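Local coordinates for protein alkaline phosphatase (Thermus thermophilus, PDB 7KWD) that probably hydrolyses phosphate monoesters as a homodimeric, zinc- and magnesium-dependent alkaline phosphatase, at residues G111-H116 with T145-A150. Sequence-based numbering, arbitrary orientation.
With MG (magnesium ion), chain D.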
# COMPACT_ATOMS: atom_id res chain seq x y z
N GLY A 111 0.43 20.98 -10.20
CA GLY A 111 -0.20 22.29 -10.12
C GLY A 111 -1.06 22.79 -11.26
O GLY A 111 -2.15 23.33 -11.03
N GLY A 112 -0.59 22.67 -12.49
CA GLY A 112 -1.38 23.07 -13.63
C GLY A 112 -2.25 21.95 -14.21
O GLY A 112 -1.99 20.76 -14.01
N LEU A 113 -3.29 22.37 -14.91
CA LEU A 113 -4.24 21.48 -15.58
C LEU A 113 -3.91 21.42 -17.07
O LEU A 113 -3.95 22.45 -17.74
CB LEU A 113 -5.67 21.97 -15.40
CG LEU A 113 -6.19 21.98 -13.97
CD1 LEU A 113 -7.58 22.63 -13.89
CD2 LEU A 113 -6.24 20.55 -13.42
N ALA A 114 -3.61 20.23 -17.58
CA ALA A 114 -3.31 20.03 -19.00
C ALA A 114 -2.38 21.11 -19.52
O ALA A 114 -2.64 21.79 -20.52
CB ALA A 114 -4.59 20.01 -19.84
N ILE A 115 -1.23 21.24 -18.85
CA ILE A 115 -0.27 22.28 -19.18
C ILE A 115 1.06 21.93 -18.53
O ILE A 115 1.10 21.28 -17.48
CB ILE A 115 -0.80 23.66 -18.71
CG1 ILE A 115 -0.11 24.82 -19.41
CG2 ILE A 115 -0.65 23.76 -17.16
CD1 ILE A 115 -0.71 26.20 -19.04
N HIS A 116 2.15 22.38 -19.14
CA HIS A 116 3.47 22.20 -18.58
C HIS A 116 3.87 23.40 -17.75
O HIS A 116 3.28 24.46 -17.85
CB HIS A 116 4.50 21.95 -19.69
CG HIS A 116 4.56 20.53 -20.13
ND1 HIS A 116 4.60 19.49 -19.22
CD2 HIS A 116 4.59 19.97 -21.36
CE1 HIS A 116 4.62 18.35 -19.88
NE2 HIS A 116 4.63 18.61 -21.18
N THR A 145 -15.49 21.63 -10.73
CA THR A 145 -14.36 22.29 -11.37
C THR A 145 -13.01 21.84 -10.78
O THR A 145 -11.96 22.40 -11.11
CB THR A 145 -14.53 23.81 -11.19
OG1 THR A 145 -14.78 24.04 -9.79
CG2 THR A 145 -15.71 24.38 -11.96
N HIS A 146 -13.02 20.85 -9.90
CA HIS A 146 -11.79 20.42 -9.25
C HIS A 146 -10.86 19.73 -10.25
O HIS A 146 -11.19 19.50 -11.41
CB HIS A 146 -12.14 19.52 -8.07
CG HIS A 146 -11.18 19.59 -6.93
ND1 HIS A 146 -10.49 18.49 -6.48
CD2 HIS A 146 -10.82 20.63 -6.12
CE1 HIS A 146 -9.73 18.84 -5.45
NE2 HIS A 146 -9.92 20.13 -5.21
N ALA A 147 -9.65 19.44 -9.76
CA ALA A 147 -8.55 19.10 -10.66
C ALA A 147 -8.83 17.85 -11.47
O ALA A 147 -8.52 17.79 -12.67
CB ALA A 147 -7.26 18.90 -9.87
N THR A 148 -9.42 16.82 -10.86
CA THR A 148 -9.50 15.54 -11.54
C THR A 148 -10.44 15.61 -12.73
O THR A 148 -10.03 15.23 -13.85
CB THR A 148 -9.90 14.45 -10.55
OG1 THR A 148 -8.90 14.34 -9.53
CG2 THR A 148 -10.02 13.14 -11.28
N PRO A 149 -11.66 16.09 -12.60
CA PRO A 149 -12.51 16.28 -13.80
C PRO A 149 -11.94 17.31 -14.73
O PRO A 149 -11.94 17.12 -15.97
CB PRO A 149 -13.87 16.72 -13.21
CG PRO A 149 -13.59 17.15 -11.81
CD PRO A 149 -12.39 16.33 -11.35
N ALA A 150 -11.42 18.42 -14.18
CA ALA A 150 -11.04 19.51 -15.05
C ALA A 150 -9.85 19.12 -15.92
O ALA A 150 -9.77 19.53 -17.09
CB ALA A 150 -10.74 20.77 -14.24
MG MG D . -9.75 14.67 -7.34
O HOH W 1 -10.94 16.22 -8.17
O HOH W 2 -8.43 16.08 -7.02
O HOH W 3 -10.20 14.76 -5.06
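Water 1 is gripped from three sides: it binds the magnesium ion at 2.1 Å, accepts a hydrogen bond from Thr148 N and pairs with His146 ND1 at 2.9 Å. That water lies at the edge of the imidazole, in the ring plane, so His146 reaches the metal through it, with ND1 4.0 Å from the ion. Thr148 binds directly, OG1 to magnesium at 2.4 Å; its chi1 of -62° sets OG1 beside the backbone N, and the hydroxyl is a ligand of the ion, while the amide of the same residue holds a water ligand. Asp47 and Glu270 complete the magnesium site. His146 occupies the N-cap position just before helix 147-153, and its carbonyl O receives Ala150 N at 3.0 Å. The magnesium site belongs to the metal centre of the alkaline phosphatase fold, which also holds zinc, and Ser95, the predicted phosphoserine nucleophile, packs against Ala147 and Thr148. The flank of the same turn meets segment 111-116 through one side chain, Leu113. It points at the helix and forks over it: CD1 touches Ala150 CB at 3.7 Å, while CD2 lies 4.0 Å from Ala147 CB and also 3.7 Å from Ala147 O. The contact is buried, with Ile165 of helix 162-172 and Ser96 of helix 95-104 also touching Leu113. Next to it, Asn100 ties down the loop by hydrogen bonds from its ND2 to Gly112 O and from Ala114 N to its OD1.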